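Local coordinates for protein N2152 (Neocallimastix frontalis, PDB 5U22) that probably hydrolyses rare arabinosyl substrates as a polyspecific family 39 glycoside hydrolase of a rumen anaerobic fungus, at residues His224-Arg229 with Asn323-Leu328. Sequence-based numbering, arbitrary orientation.
Sequences HFRSYR and NENSKL
R226 reaches E324 and N325 from a helical turn inside helix 221-235, while residues 323-328 form an irregular loop between strands 315-320 and 330-336. No backbone bond joins the two. Two turns brace the loop from within: N323 OD1 accepts from N325 N (3.0 Å) in an Asx turn, and S326 OG accepts from L328 N (3.1 Å) in an ST turn. R226 CG lies anti to the carbonyl carbon (chi1 -61°), and the chain bends at chi3. N325 OD1 then sits at the guanidinium edge, within the guanidinium plane. R226 NH1 and NH2 both donate to N325 OD1, end-on, NH1 on a lone pair at 3.1 Å and NH2 from above the carbonyl plane at 3.0 Å. Guanidinium and amide planes are 88° apart. R226 NH1 also makes a salt bridge to E324 OE2, 3.3 Å. Y271 OH bonds both R226 NH1 and E324 OE2, and R270 and S222 hold E324 OE1. With alanine at N325, R226 NH2 would probably lose its acceptor in this contact and NH1 one of its partners. This small polar surface contact ties a TIM-barrel helix to a beta-sandwich loop, and the E324 carboxylate is likely to balance the guanidinium charge.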
ATOM      1  N   HIS A 224      12.868   5.240  -6.877  1.00 16.23           N
ATOM      2  CA  HIS A 224      12.201   6.443  -6.391  1.00 16.87           C
ATOM      3  C   HIS A 224      12.396   6.610  -4.892  1.00 17.31           C
ATOM      4  O   HIS A 224      12.631   7.725  -4.414  1.00 18.87           O
ATOM      5  CB  HIS A 224      10.712   6.389  -6.738  1.00 14.50           C
ATOM      6  CG  HIS A 224      10.448   6.283  -8.206  1.00 16.83           C
ATOM      7  ND1 HIS A 224       9.283   5.750  -8.719  1.00 18.93           N
ATOM      8  CD2 HIS A 224      11.213   6.617  -9.272  1.00 16.46           C
ATOM      9  CE1 HIS A 224       9.341   5.765 -10.041  1.00 18.07           C
ATOM     10  NE2 HIS A 224      10.500   6.289 -10.401  1.00 18.22           N
ATOM     11  N   PHE A 225      12.294   5.515  -4.129  1.00 15.98           N
ATOM     12  CA  PHE A 225      12.571   5.589  -2.700  1.00 14.25           C
ATOM     13  C   PHE A 225      14.008   6.033  -2.447  1.00 17.44           C
ATOM     14  O   PHE A 225      14.256   6.875  -1.578  1.00 16.20           O
ATOM     15  CB  PHE A 225      12.306   4.234  -2.028  1.00 16.34           C
ATOM     16  CG  PHE A 225      10.890   3.753  -2.167  1.00 15.75           C
ATOM     17  CD1 PHE A 225       9.823   4.639  -2.055  1.00 15.51           C
ATOM     18  CD2 PHE A 225      10.629   2.417  -2.446  1.00 17.47           C
ATOM     19  CE1 PHE A 225       8.525   4.201  -2.195  1.00 16.27           C
ATOM     20  CE2 PHE A 225       9.348   1.966  -2.588  1.00 15.54           C
ATOM     21  CZ  PHE A 225       8.278   2.866  -2.471  1.00 19.57           C
ATOM     22  N   ARG A 226      14.966   5.480  -3.199  1.00 16.59           N
ATOM     23  CA  ARG A 226      16.363   5.870  -3.016  1.00 15.23           C
ATOM     24  C   ARG A 226      16.581   7.332  -3.390  1.00 20.43           C
ATOM     25  O   ARG A 226      17.288   8.063  -2.684  1.00 21.61           O
ATOM     26  CB  ARG A 226      17.280   4.955  -3.834  1.00 15.65           C
ATOM     27  CG  ARG A 226      17.178   3.479  -3.402  1.00 15.65           C
ATOM     28  CD  ARG A 226      18.272   2.619  -4.033  1.00 19.16           C
ATOM     29  NE  ARG A 226      18.243   2.621  -5.497  1.00 17.03           N
ATOM     30  CZ  ARG A 226      17.582   1.735  -6.241  1.00 19.91           C
ATOM     31  NH1 ARG A 226      16.862   0.775  -5.666  1.00 14.92           N
ATOM     32  NH2 ARG A 226      17.630   1.816  -7.567  1.00 18.96           N
ATOM     33  N   SER A 227      15.984   7.772  -4.500  1.00 18.47           N
ATOM     34  CA  SER A 227      16.062   9.174  -4.893  1.00 16.05           C
ATOM     35  C   SER A 227      15.475  10.069  -3.813  1.00 19.53           C
ATOM     36  O   SER A 227      16.093  11.059  -3.396  1.00 17.05           O
ATOM     37  CB  SER A 227      15.329   9.392  -6.221  1.00 17.79           C
ATOM     38  OG  SER A 227      15.155  10.785  -6.477  1.00 20.17           O
ATOM     39  N   TYR A 228      14.291   9.711  -3.314  1.00 15.83           N
ATOM     40  CA  TYR A 228      13.620  10.578  -2.355  1.00 16.76           C
ATOM     41  C   TYR A 228      14.434  10.700  -1.068  1.00 19.13           C
ATOM     42  O   TYR A 228      14.668  11.806  -0.566  1.00 16.94           O
ATOM     43  CB  TYR A 228      12.198  10.081  -2.074  1.00 20.30           C
ATOM     44  CG  TYR A 228      11.615  10.908  -0.969  1.00 17.19           C
ATOM     45  CD1 TYR A 228      11.208  12.206  -1.211  1.00 20.69           C
ATOM     46  CD2 TYR A 228      11.558  10.429   0.333  1.00 20.07           C
ATOM     47  CE1 TYR A 228      10.729  13.001  -0.197  1.00 20.76           C
ATOM     48  CE2 TYR A 228      11.084  11.217   1.357  1.00 17.28           C
ATOM     49  CZ  TYR A 228      10.678  12.508   1.081  1.00 21.44           C
ATOM     50  OH  TYR A 228      10.204  13.304   2.088  1.00 19.43           O
ATOM     51  N   ARG A 229      14.909   9.579  -0.530  1.00 17.21           N
ATOM     52  CA  ARG A 229      15.666   9.672   0.712  1.00 18.00           C
ATOM     53  C   ARG A 229      16.995  10.397   0.513  1.00 17.14           C
ATOM     54  O   ARG A 229      17.466  11.078   1.430  1.00 20.47           O
ATOM     55  CB  ARG A 229      15.869   8.274   1.292  1.00 23.82           C
ATOM     56  CG  ARG A 229      14.529   7.597   1.647  1.00 25.01           C
ATOM     57  CD  ARG A 229      14.418   7.326   3.125  1.00 26.85           C
ATOM     58  NE  ARG A 229      13.109   6.817   3.558  1.00 27.45           N
ATOM     59  CZ  ARG A 229      12.704   5.543   3.468  1.00 29.50           C
ATOM     60  NH1 ARG A 229      13.477   4.612   2.912  1.00 25.28           N
ATOM     61  NH2 ARG A 229      11.499   5.196   3.925  1.00 24.77           N
ATOM     62  N   ASN A 323      15.913  -9.078  -9.312  1.00 16.06           N
ATOM     63  CA  ASN A 323      16.241  -7.689  -9.624  1.00 14.78           C
ATOM     64  C   ASN A 323      15.084  -6.785  -9.223  1.00 13.43           C
ATOM     65  O   ASN A 323      14.082  -6.706  -9.944  1.00 16.17           O
ATOM     66  CB  ASN A 323      16.539  -7.521 -11.121  1.00 15.65           C
ATOM     67  CG  ASN A 323      16.887  -6.077 -11.495  1.00 17.33           C
ATOM     68  OD1 ASN A 323      17.046  -5.221 -10.633  1.00 17.85           O
ATOM     69  ND2 ASN A 323      17.017  -5.815 -12.788  1.00 20.02           N
ATOM     70  N   GLU A 324      15.192  -6.122  -8.070  1.00 15.25           N
ATOM     71  CA  GLU A 324      14.095  -5.280  -7.602  1.00 16.91           C
ATOM     72  C   GLU A 324      13.906  -4.033  -8.453  1.00 18.92           C
ATOM     73  O   GLU A 324      12.902  -3.335  -8.287  1.00 17.70           O
ATOM     74  CB  GLU A 324      14.315  -4.857  -6.151  1.00 15.15           C
ATOM     75  CG  GLU A 324      15.431  -3.826  -5.973  1.00 16.17           C
ATOM     76  CD  GLU A 324      15.219  -2.974  -4.734  1.00 18.72           C
ATOM     77  OE1 GLU A 324      14.117  -3.066  -4.138  1.00 14.97           O
ATOM     78  OE2 GLU A 324      16.147  -2.219  -4.358  1.00 19.15           O
ATOM     79  N   ASN A 325      14.843  -3.726  -9.342  1.00 12.88           N
ATOM     80  CA  ASN A 325      14.727  -2.562 -10.222  1.00 15.58           C
ATOM     81  C   ASN A 325      14.210  -2.951 -11.593  1.00 18.10           C
ATOM     82  O   ASN A 325      14.710  -2.476 -12.617  1.00 18.35           O
ATOM     83  CB  ASN A 325      16.074  -1.859 -10.333  1.00 17.17           C
ATOM     84  CG  ASN A 325      16.597  -1.422  -8.987  1.00 16.88           C
ATOM     85  OD1 ASN A 325      15.974  -0.612  -8.309  1.00 17.70           O
ATOM     86  ND2 ASN A 325      17.735  -1.983  -8.577  1.00 20.70           N
ATOM     87  N   SER A 326      13.197  -3.810 -11.632  1.00 18.18           N
ATOM     88  CA  SER A 326      12.671  -4.392 -12.860  1.00 14.48           C
ATOM     89  C   SER A 326      11.282  -4.935 -12.554  1.00 15.43           C
ATOM     90  O   SER A 326      10.777  -4.783 -11.440  1.00 17.47           O
ATOM     91  CB  SER A 326      13.574  -5.514 -13.370  1.00 18.79           C
ATOM     92  OG  SER A 326      13.363  -6.673 -12.578  1.00 18.13           O
ATOM     93  N   LYS A 327      10.676  -5.603 -13.534  1.00 15.21           N
ATOM     94  CA  LYS A 327       9.367  -6.211 -13.322  1.00 16.09           C
ATOM     95  C   LYS A 327       9.430  -7.541 -12.579  1.00 16.62           C
ATOM     96  O   LYS A 327       8.372  -8.105 -12.288  1.00 15.77           O
ATOM     97  CB  LYS A 327       8.664  -6.416 -14.666  1.00 16.00           C
ATOM     98  CG  LYS A 327       8.409  -5.112 -15.409  1.00 19.21           C
ATOM     99  CD  LYS A 327       7.658  -5.337 -16.708  1.00 20.35           C
ATOM    100  CE  LYS A 327       7.097  -4.022 -17.231  1.00 24.39           C
ATOM    101  NZ  LYS A 327       8.181  -3.032 -17.483  1.00 23.55           N
ATOM    102  N   LEU A 328      10.621  -8.046 -12.244  1.00 14.50           N
ATOM    103  CA  LEU A 328      10.731  -9.449 -11.868  1.00 13.57           C
ATOM    104  C   LEU A 328      10.197  -9.715 -10.463  1.00 16.94           C
ATOM    105  O   LEU A 328      10.118  -8.824  -9.608  1.00 14.85           O
ATOM    106  CB  LEU A 328      12.179  -9.940 -11.961  1.00 12.94           C
ATOM    107  CG  LEU A 328      12.763  -9.853 -13.379  1.00 16.44           C
ATOM    108  CD1 LEU A 328      14.185 -10.389 -13.426  1.00 16.61           C
ATOM    109  CD2 LEU A 328      11.868 -10.577 -14.360  1.00 14.68           C
TER